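Local coordinates for protein carboxyvinyl-carboxyphosphonate phosphorylmutase (Bacillus anthracis, PDB 4IQD) that is a TIM-barrel protein of the phosphoenolpyruvate phosphomutase family that holds pyruvic acid in a pocket at the end of its barrel strands, at residues Y54-S63 against V240-R248; S74-V85 against R108-V118. All coordinates share one frame; numbering follows the deposited sequence.

In the fold
From the N terminus, strand 53-55 leads into the short helix 57-63, and helix 74-88 follows it in the chain. Contact 2 packs that second helix against helix 103-115, closing a short loop that runs through barrel strand 92-95. Contact 1 closes a much longer one, bringing strand 239-242 and the start of helix 245-264 back to 54-63, so contact 2 lies nested inside it. One therefore joins early and late parts of the barrel around its ligand pocket, the other neighbouring helices of its outer layer. The two also touch: Leu55 and Tyr60 pack on helix 74-88, where Tyr60 OH probably hydrogen-bonds Glu76 O. Both reach the second subunit.

Contact 1 of 2, residues Y54-S63 against V240-R248; sequences YLSGAAYTAS and VIYPVTSLR. With PYR (pyruvic acid), chain C.
At the C-terminal ends of two TIM-barrel strands, Tyr54 and Ser56 meet Pro243 in the wall of a pyruvic acid pocket, with Ile241 packing behind the Tyr54 ring; beyond them the helices that follow the strands pack together. With CG anti to the backbone N (chi1 -174°), the Tyr54 ring reaches across to the other strand. Ile241 CD1 lies over one face in a CH-pi contact, 4.2 Å from the Tyr54 ring centroid and 22° off its normal. Pro243 CB comes in obliquely to Tyr54 CE2, at 3.6 Å, while OXT of the pyruvic acid sits at the ring edge. The Tyr54 hydroxyl is hydrogen-bonded to Gln122 of strand 120-124, which fixes the outer end of the ring. Ser56 joins ligand and fold: its OG donates to O of the pyruvic acid at 2.9 Å, and as N-cap of helix 57-63 the same Ser56 OG accepts from Ala59 N, 2.8 Å away and nearly straight at 177°. Ala58 CB and Val244 CG2, 4.0 Å apart, both lie against that same ligand oxygen, while Pro243 CB borders it too. Farther from the ligand the two helices meet through small aliphatic groups. Ala59 CB faces Val244 CG1 and Leu247 CB, and Leu247 CD1 reaches to 3.7 Å from Ala62 CB. This methyl also lies against a polar pair, Ser63 OG donating to Ala59 O, whose carbonyl receives Ser63 N from the opposite face: Leu247 CD1 is 3.4 Å from Ala59 O and likewise 3.4 Å from Ser63 OG.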
loop_
_atom_site.group_PDB
_atom_site.type_symbol
_atom_site.label_atom_id
_atom_site.label_comp_id
_atom_site.label_asym_id
_atom_site.label_seq_id
_atom_site.Cartn_x
_atom_site.Cartn_y
_atom_site.Cartn_z
ATOM N N TYR A 54 5.525 9.363 9.382
ATOM C CA TYR A 54 5.472 10.381 8.348
ATOM C C TYR A 54 4.764 9.854 7.111
ATOM O O TYR A 54 5.029 8.747 6.654
ATOM C CB TYR A 54 6.890 10.827 7.988
ATOM C CG TYR A 54 6.974 11.988 7.024
ATOM C CD1 TYR A 54 6.615 13.272 7.416
ATOM C CD2 TYR A 54 7.441 11.809 5.729
ATOM C CE1 TYR A 54 6.704 14.342 6.541
ATOM C CE2 TYR A 54 7.536 12.875 4.850
ATOM C CZ TYR A 54 7.164 14.137 5.258
ATOM O OH TYR A 54 7.256 15.199 4.383
ATOM N N LEU A 55 3.849 10.651 6.578
ATOM C CA LEU A 55 3.229 10.330 5.307
ATOM C C LEU A 55 3.704 11.316 4.250
ATOM O O LEU A 55 3.307 12.479 4.254
ATOM C CB LEU A 55 1.710 10.368 5.421
ATOM C CG LEU A 55 0.959 9.927 4.168
ATOM C CD1 LEU A 55 1.313 8.491 3.812
ATOM C CD2 LEU A 55 -0.540 10.084 4.359
ATOM N N SER A 56 4.569 10.851 3.357
ATOM C CA SER A 56 5.128 11.709 2.317
ATOM C C SER A 56 4.327 11.604 1.030
ATOM O O SER A 56 3.879 10.522 0.658
ATOM C CB SER A 56 6.582 11.336 2.043
ATOM O OG SER A 56 6.735 10.789 0.746
ATOM N N GLY A 57 4.155 12.731 0.350
ATOM C CA GLY A 57 3.441 12.746 -0.913
ATOM C C GLY A 57 4.143 11.857 -1.915
ATOM O O GLY A 57 3.508 11.152 -2.698
ATOM N N ALA A 58 5.470 11.885 -1.867
ATOM C CA ALA A 58 6.299 11.097 -2.767
ATOM C C ALA A 58 5.977 9.615 -2.654
ATOM O O ALA A 58 5.624 8.971 -3.641
ATOM C CB ALA A 58 7.768 11.341 -2.474
ATOM N N ALA A 59 6.093 9.084 -1.443
ATOM C CA ALA A 59 5.853 7.667 -1.208
ATOM C C ALA A 59 4.402 7.294 -1.468
ATOM O O ALA A 59 4.115 6.230 -2.022
ATOM C CB ALA A 59 6.251 7.291 0.203
ATOM N N TYR A 60 3.488 8.172 -1.066
ATOM C CA TYR A 60 2.070 7.909 -1.251
ATOM C C TYR A 60 1.748 7.740 -2.720
ATOM O O TYR A 60 1.229 6.709 -3.135
ATOM C CB TYR A 60 1.210 9.031 -0.678
ATOM C CG TYR A 60 -0.262 8.803 -0.928
ATOM C CD1 TYR A 60 -0.895 7.674 -0.426
ATOM C CD2 TYR A 60 -1.015 9.701 -1.672
ATOM C CE1 TYR A 60 -2.237 7.447 -0.652
ATOM C CE2 TYR A 60 -2.361 9.485 -1.902
ATOM C CZ TYR A 60 -2.969 8.354 -1.387
ATOM O OH TYR A 60 -4.309 8.120 -1.607
ATOM N N THR A 61 2.067 8.760 -3.501
ATOM C CA THR A 61 1.779 8.746 -4.923
ATOM C C THR A 61 2.446 7.555 -5.590
ATOM O O THR A 61 1.809 6.828 -6.346
ATOM C CB THR A 61 2.246 10.042 -5.593
ATOM O OG1 THR A 61 3.620 10.277 -5.266
ATOM C CG2 THR A 61 1.411 11.212 -5.103
ATOM N N ALA A 62 3.722 7.350 -5.284
ATOM C CA ALA A 62 4.465 6.232 -5.848
ATOM C C ALA A 62 3.781 4.901 -5.546
ATOM O O ALA A 62 3.764 4.014 -6.393
ATOM C CB ALA A 62 5.892 6.228 -5.338
ATOM N N SER A 63 3.207 4.777 -4.351
ATOM C CA SER A 63 2.434 3.589 -3.985
ATOM C C SER A 63 1.280 3.380 -4.953
ATOM O O SER A 63 1.048 2.271 -5.430
ATOM C CB SER A 63 1.877 3.704 -2.563
ATOM O OG SER A 63 2.907 3.884 -1.613
ATOM N N VAL A 240 13.835 14.249 12.712
ATOM C CA VAL A 240 14.356 13.870 11.408
ATOM C C VAL A 240 13.454 12.846 10.736
ATOM O O VAL A 240 13.017 11.881 11.360
ATOM C CB VAL A 240 15.801 13.333 11.505
ATOM C CG1 VAL A 240 15.925 12.324 12.628
ATOM C CG2 VAL A 240 16.248 12.735 10.182
ATOM N N ILE A 241 13.172 13.071 9.458
ATOM C CA ILE A 241 12.295 12.188 8.705
ATOM C C ILE A 241 13.054 11.293 7.727
ATOM O O ILE A 241 14.087 11.677 7.178
ATOM C CB ILE A 241 11.227 12.983 7.931
ATOM C CG1 ILE A 241 11.890 13.954 6.960
ATOM C CG2 ILE A 241 10.320 13.737 8.892
ATOM C CD1 ILE A 241 10.909 14.733 6.123
ATOM N N TYR A 242 12.523 10.091 7.531
ATOM C CA TYR A 242 13.026 9.149 6.542
ATOM C C TYR A 242 11.836 8.804 5.650
ATOM O O TYR A 242 11.240 7.737 5.780
ATOM C CB TYR A 242 13.593 7.903 7.232
ATOM C CG TYR A 242 14.613 8.219 8.311
ATOM C CD1 TYR A 242 15.974 8.216 8.032
ATOM C CD2 TYR A 242 14.213 8.529 9.606
ATOM C CE1 TYR A 242 16.908 8.511 9.010
ATOM C CE2 TYR A 242 15.140 8.827 10.590
ATOM C CZ TYR A 242 16.484 8.816 10.286
ATOM O OH TYR A 242 17.407 9.110 11.261
ATOM N N PRO A 243 11.488 9.729 4.741
ATOM C CA PRO A 243 10.181 9.826 4.080
ATOM C C PRO A 243 9.823 8.690 3.135
ATOM O O PRO A 243 8.680 8.234 3.145
ATOM C CB PRO A 243 10.295 11.126 3.268
ATOM C CG PRO A 243 11.456 11.850 3.834
ATOM C CD PRO A 243 12.396 10.796 4.294
ATOM N N VAL A 244 10.769 8.255 2.315
ATOM C CA VAL A 244 10.432 7.387 1.194
ATOM C C VAL A 244 11.074 6.006 1.319
ATOM O O VAL A 244 10.839 5.117 0.500
ATOM C CB VAL A 244 10.853 8.053 -0.128
ATOM C CG1 VAL A 244 10.176 7.389 -1.312
ATOM C CG2 VAL A 244 10.495 9.525 -0.097
ATOM N N THR A 245 11.865 5.836 2.369
ATOM C CA THR A 245 12.636 4.624 2.581
ATOM C C THR A 245 11.782 3.360 2.521
ATOM O O THR A 245 12.175 2.373 1.907
ATOM C CB THR A 245 13.347 4.667 3.941
ATOM O OG1 THR A 245 13.885 5.976 4.158
ATOM C CG2 THR A 245 14.461 3.648 3.988
ATOM N N SER A 246 10.609 3.406 3.144
ATOM C CA SER A 246 9.723 2.244 3.203
ATOM C C SER A 246 9.350 1.732 1.814
ATOM O O SER A 246 9.302 0.528 1.584
ATOM C CB SER A 246 8.456 2.568 3.999
ATOM O OG SER A 246 7.658 3.521 3.323
ATOM N N LEU A 247 9.100 2.650 0.889
ATOM C CA LEU A 247 8.708 2.278 -0.465
ATOM C C LEU A 247 9.913 1.876 -1.310
ATOM O O LEU A 247 9.806 1.012 -2.182
ATOM C CB LEU A 247 7.933 3.416 -1.134
ATOM C CG LEU A 247 7.520 3.194 -2.591
ATOM C CD1 LEU A 247 6.057 3.542 -2.799
ATOM C CD2 LEU A 247 8.401 4.013 -3.522
ATOM N N ARG A 248 11.056 2.499 -1.047
ATOM C CA ARG A 248 12.277 2.195 -1.782
ATOM C C ARG A 248 12.704 0.750 -1.586
ATOM O O ARG A 248 13.056 0.067 -2.545
ATOM C CB ARG A 248 13.415 3.119 -1.357
ATOM C CG ARG A 248 13.197 4.579 -1.684
ATOM C CD ARG A 248 14.525 5.237 -1.990
ATOM N NE ARG A 248 14.512 6.677 -1.768
ATOM C CZ ARG A 248 14.149 7.571 -2.679
ATOM N NH1 ARG A 248 13.747 7.169 -3.878
ATOM N NH2 ARG A 248 14.180 8.866 -2.387
HETATM C C PYR C . 9.177 13.943 0.453
HETATM O O PYR C . 8.954 12.654 0.470
HETATM O OXT PYR C . 8.316 14.751 1.026
HETATM C CA PYR C . 10.317 14.435 -0.184
HETATM O O3 PYR C . 10.514 15.724 -0.302
HETATM C CB PYR C . 11.338 13.481 -0.733
#

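Contact 2 of 2, residues S74-V85 against R108-V118; sequences STEVAERARDLV and RTAVEMVEAKV. With PYR (pyruvic acid), chain F.
Ser74 and Glu112 join two outer helices of the TIM barrel that run nearly parallel, their axes 9.2 Å apart at closest approach and inclined by 19°. The polar contacts gather at the start of helix 74-88. Ser74 OG donates to the syn lone pair of Glu112 OE1 at 2.7 Å, and also accepts from a water that reaches Thr109 OG1, a group bonded as well to Asn105 O. The other carboxylate oxygen, Glu112 OE2, forms a salt bridge with Arg108 NH1 at 2.9 Å, one turn earlier in its own helix. Apolar packing fills the middle. Selenomethionine Met113 bends at chi2 (-59°), which carries its methyl across to the other helix: Met113 CE lies 3.9 Å from Ala78 CB and touches Val77 CG1. Small residues permit close backbones here, Ala116 CB resting 3.6 Å from Ala78 O. Near the end of helix 103-115, Arg82 CD lies along Ala116, and Val85 CG2 packs 3.7 Å from Ala116 O. The chain then turns through a Schellman motif at Lys117, and Val118 CG2 swings in against Ala81 CB. Glu79, Arg80 and Asp83, on other sides of helix 74-88, border a second pyruvic acid. Gripped by a hydroxyl and a guanidinium on its two oxygens, the Glu112 carboxylate is held in rotation and is probably kept ionised, while the rest of the interface is mostly van der Waals packing of short aliphatic groups.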
loop_
_atom_site.group_PDB
_atom_site.type_symbol
_atom_site.label_atom_id
_atom_site.label_comp_id
_atom_site.label_asym_id
_atom_site.label_seq_id
_atom_site.Cartn_x
_atom_site.Cartn_y
_atom_site.Cartn_z
ATOM N N SER A 74 -6.818 15.966 -1.573
ATOM C CA SER A 74 -6.714 16.029 -0.124
ATOM C C SER A 74 -7.477 14.878 0.510
ATOM O O SER A 74 -7.075 14.358 1.547
ATOM C CB SER A 74 -7.266 17.354 0.398
ATOM O OG SER A 74 -8.682 17.365 0.351
ATOM N N THR A 75 -8.575 14.485 -0.129
ATOM C CA THR A 75 -9.413 13.391 0.355
ATOM C C THR A 75 -8.648 12.070 0.385
ATOM O O THR A 75 -8.750 11.302 1.342
ATOM C CB THR A 75 -10.670 13.220 -0.523
ATOM O OG1 THR A 75 -11.417 14.441 -0.537
ATOM C CG2 THR A 75 -11.554 12.100 0.015
ATOM N N GLU A 76 -7.878 11.818 -0.671
ATOM C CA GLU A 76 -7.080 10.602 -0.780
ATOM C C GLU A 76 -6.000 10.553 0.287
ATOM O O GLU A 76 -5.806 9.531 0.943
ATOM C CB GLU A 76 -6.427 10.519 -2.159
ATOM C CG GLU A 76 -7.400 10.274 -3.295
ATOM C CD GLU A 76 -6.760 10.452 -4.656
ATOM O OE1 GLU A 76 -6.030 11.445 -4.840
ATOM O OE2 GLU A 76 -6.985 9.600 -5.540
ATOM N N VAL A 77 -5.290 11.665 0.448
ATOM C CA VAL A 77 -4.202 11.748 1.410
ATOM C C VAL A 77 -4.723 11.599 2.835
ATOM O O VAL A 77 -4.097 10.949 3.672
ATOM C CB VAL A 77 -3.440 13.076 1.273
ATOM C CG1 VAL A 77 -2.280 13.131 2.252
ATOM C CG2 VAL A 77 -2.944 13.249 -0.153
ATOM N N ALA A 78 -5.885 12.188 3.098
ATOM C CA ALA A 78 -6.493 12.127 4.421
ATOM C C ALA A 78 -6.975 10.717 4.769
ATOM O O ALA A 78 -7.033 10.346 5.940
ATOM C CB ALA A 78 -7.634 13.127 4.523
ATOM N N GLU A 79 -7.319 9.932 3.752
ATOM C CA GLU A 79 -7.760 8.557 3.977
ATOM C C GLU A 79 -6.598 7.611 4.263
ATOM O O GLU A 79 -6.694 6.751 5.130
ATOM C CB GLU A 79 -8.570 8.037 2.793
ATOM C CG GLU A 79 -10.070 8.149 2.974
ATOM C CD GLU A 79 -10.824 7.059 2.239
ATOM O OE1 GLU A 79 -11.884 6.629 2.741
ATOM O OE2 GLU A 79 -10.356 6.627 1.164
ATOM N N ARG A 80 -5.505 7.758 3.526
ATOM C CA ARG A 80 -4.327 6.945 3.793
ATOM C C ARG A 80 -3.771 7.298 5.168
ATOM O O ARG A 80 -3.264 6.436 5.880
ATOM C CB ARG A 80 -3.268 7.142 2.707
ATOM C CG ARG A 80 -2.019 6.276 2.862
ATOM C CD ARG A 80 -2.330 4.780 2.888
ATOM N NE ARG A 80 -2.999 4.308 1.677
ATOM C CZ ARG A 80 -2.370 3.922 0.570
ATOM N NH1 ARG A 80 -1.047 3.960 0.506
ATOM N NH2 ARG A 80 -3.065 3.506 -0.479
ATOM N N ALA A 81 -3.887 8.568 5.544
ATOM C CA ALA A 81 -3.439 9.017 6.855
ATOM C C ALA A 81 -4.307 8.400 7.938
ATOM O O ALA A 81 -3.826 8.080 9.025
ATOM C CB ALA A 81 -3.476 10.534 6.941
ATOM N N ARG A 82 -5.588 8.238 7.628
ATOM C CA ARG A 82 -6.521 7.564 8.518
ATOM C C ARG A 82 -5.989 6.175 8.804
ATOM O O ARG A 82 -5.894 5.765 9.959
ATOM C CB ARG A 82 -7.889 7.442 7.855
ATOM C CG ARG A 82 -9.068 7.525 8.794
ATOM C CD ARG A 82 -9.802 8.831 8.569
ATOM N NE ARG A 82 -11.251 8.662 8.569
ATOM C CZ ARG A 82 -12.033 8.929 9.609
ATOM N NH1 ARG A 82 -11.505 9.381 10.739
ATOM N NH2 ARG A 82 -13.343 8.748 9.520
ATOM N N ASP A 83 -5.636 5.467 7.735
ATOM C CA ASP A 83 -5.106 4.112 7.823
ATOM C C ASP A 83 -3.956 4.029 8.807
ATOM O O ASP A 83 -3.857 3.080 9.583
ATOM C CB ASP A 83 -4.611 3.644 6.456
ATOM C CG ASP A 83 -5.728 3.478 5.454
ATOM O OD1 ASP A 83 -6.882 3.831 5.776
ATOM O OD2 ASP A 83 -5.443 3.000 4.336
ATOM N N LEU A 84 -3.092 5.034 8.772
ATOM C CA LEU A 84 -1.910 5.051 9.618
ATOM C C LEU A 84 -2.278 5.152 11.090
ATOM O O LEU A 84 -1.855 4.330 11.892
ATOM C CB LEU A 84 -0.967 6.184 9.213
ATOM C CG LEU A 84 0.113 5.817 8.193
ATOM C CD1 LEU A 84 -0.483 5.270 6.908
ATOM C CD2 LEU A 84 1.020 7.008 7.907
ATOM N N VAL A 85 -3.073 6.157 11.439
ATOM C CA VAL A 85 -3.490 6.346 12.822
ATOM C C VAL A 85 -4.332 5.172 13.325
ATOM O O VAL A 85 -4.085 4.649 14.413
ATOM C CB VAL A 85 -4.277 7.658 12.999
ATOM C CG1 VAL A 85 -4.649 7.861 14.463
ATOM C CG2 VAL A 85 -3.463 8.835 12.490
ATOM N N ARG A 108 -10.028 23.413 4.399
ATOM C CA ARG A 108 -10.721 22.127 4.369
ATOM C C ARG A 108 -9.755 20.967 4.587
ATOM O O ARG A 108 -10.083 19.987 5.257
ATOM C CB ARG A 108 -11.485 21.943 3.052
ATOM C CG ARG A 108 -11.732 20.488 2.678
ATOM C CD ARG A 108 -13.177 20.228 2.293
ATOM N NE ARG A 108 -13.438 18.803 2.102
ATOM C CZ ARG A 108 -13.765 18.247 0.939
ATOM N NH1 ARG A 108 -13.980 16.939 0.867
ATOM N NH2 ARG A 108 -13.884 18.994 -0.150
ATOM N N THR A 109 -8.564 21.086 4.012
ATOM C CA THR A 109 -7.519 20.096 4.211
ATOM C C THR A 109 -7.225 19.947 5.699
ATOM O O THR A 109 -7.075 18.836 6.202
ATOM C CB THR A 109 -6.236 20.486 3.454
ATOM O OG1 THR A 109 -6.489 20.442 2.046
ATOM C CG2 THR A 109 -5.103 19.532 3.785
ATOM N N ALA A 110 -7.179 21.078 6.400
ATOM C CA ALA A 110 -6.917 21.093 7.834
ATOM C C ALA A 110 -7.986 20.343 8.617
ATOM O O ALA A 110 -7.675 19.614 9.555
ATOM C CB ALA A 110 -6.796 22.524 8.340
ATOM N N VAL A 111 -9.244 20.521 8.234
ATOM C CA VAL A 111 -10.338 19.843 8.918
ATOM C C VAL A 111 -10.269 18.345 8.683
ATOM O O VAL A 111 -10.431 17.556 9.610
ATOM C CB VAL A 111 -11.706 20.340 8.436
ATOM C CG1 VAL A 111 -12.815 19.669 9.226
ATOM C CG2 VAL A 111 -11.798 21.842 8.567
ATOM N N GLU A 112 -10.029 17.964 7.433
ATOM C CA GLU A 112 -9.962 16.557 7.057
ATOM C C GLU A 112 -8.853 15.828 7.799
ATOM O O GLU A 112 -8.998 14.662 8.154
ATOM C CB GLU A 112 -9.755 16.411 5.551
ATOM C CG GLU A 112 -10.940 16.844 4.708
ATOM C CD GLU A 112 -10.647 16.760 3.225
ATOM O OE1 GLU A 112 -9.470 16.927 2.845
ATOM O OE2 GLU A 112 -11.590 16.520 2.442
HETATM N N MSE A 113 -7.741 16.517 8.033
HETATM C CA MSE A 113 -6.625 15.917 8.754
HETATM C C MSE A 113 -6.942 15.762 10.242
HETATM O O MSE A 113 -6.562 14.775 10.864
HETATM C CB MSE A 113 -5.346 16.733 8.549
HETATM C CG MSE A 113 -4.890 16.809 7.094
HETATM SE SE MSE A 113 -4.532 15.067 6.274
HETATM C CE MSE A 113 -4.627 15.585 4.401
ATOM N N VAL A 114 -7.644 16.737 10.808
ATOM C CA VAL A 114 -8.060 16.654 12.201
ATOM C C VAL A 114 -9.060 15.521 12.358
ATOM O O VAL A 114 -9.023 14.770 13.334
ATOM C CB VAL A 114 -8.677 17.979 12.687
ATOM C CG1 VAL A 114 -9.419 17.781 13.998
ATOM C CG2 VAL A 114 -7.597 19.043 12.834
ATOM N N GLU A 115 -9.945 15.391 11.377
ATOM C CA GLU A 115 -10.897 14.291 11.351
ATOM C C GLU A 115 -10.183 12.947 11.309
ATOM O O GLU A 115 -10.610 11.989 11.950
ATOM C CB GLU A 115 -11.842 14.426 10.161
ATOM C CG GLU A 115 -12.830 15.567 10.296
ATOM C CD GLU A 115 -13.872 15.556 9.203
ATOM O OE1 GLU A 115 -13.592 14.996 8.124
ATOM O OE2 GLU A 115 -14.973 16.099 9.423
ATOM N N ALA A 116 -9.081 12.886 10.569
ATOM C CA ALA A 116 -8.298 11.658 10.471
ATOM C C ALA A 116 -7.427 11.447 11.706
ATOM O O ALA A 116 -6.688 10.467 11.789
ATOM C CB ALA A 116 -7.441 11.673 9.214
ATOM N N LYS A 117 -7.531 12.373 12.658
ATOM C CA LYS A 117 -6.726 12.371 13.880
ATOM C C LYS A 117 -5.242 12.539 13.576
ATOM O O LYS A 117 -4.388 12.027 14.298
ATOM C CB LYS A 117 -6.979 11.113 14.719
ATOM C CG LYS A 117 -8.439 10.905 15.083
ATOM C CD LYS A 117 -8.761 9.427 15.249
ATOM C CE LYS A 117 -8.212 8.875 16.550
ATOM N NZ LYS A 117 -9.026 9.310 17.721
ATOM N N VAL A 118 -4.944 13.255 12.499
ATOM C CA VAL A 118 -3.568 13.588 12.170
ATOM C C VAL A 118 -3.022 14.523 13.241
ATOM O O VAL A 118 -3.707 15.449 13.671
ATOM C CB VAL A 118 -3.472 14.258 10.787
ATOM C CG1 VAL A 118 -2.072 14.738 10.522
ATOM C CG2 VAL A 118 -3.911 13.290 9.703
HETATM C C PYR F . -7.081 3.461 0.113
HETATM O O PYR F . -8.257 3.782 -0.368
HETATM O OXT PYR F . -6.334 2.581 -0.507
HETATM C CA PYR F . -6.627 4.062 1.281
HETATM O O3 PYR F . -5.343 4.207 1.489
HETATM C CB PYR F . -7.611 4.543 2.304
HETATM O O HOH W 1 -9.257 19.968 0.608
#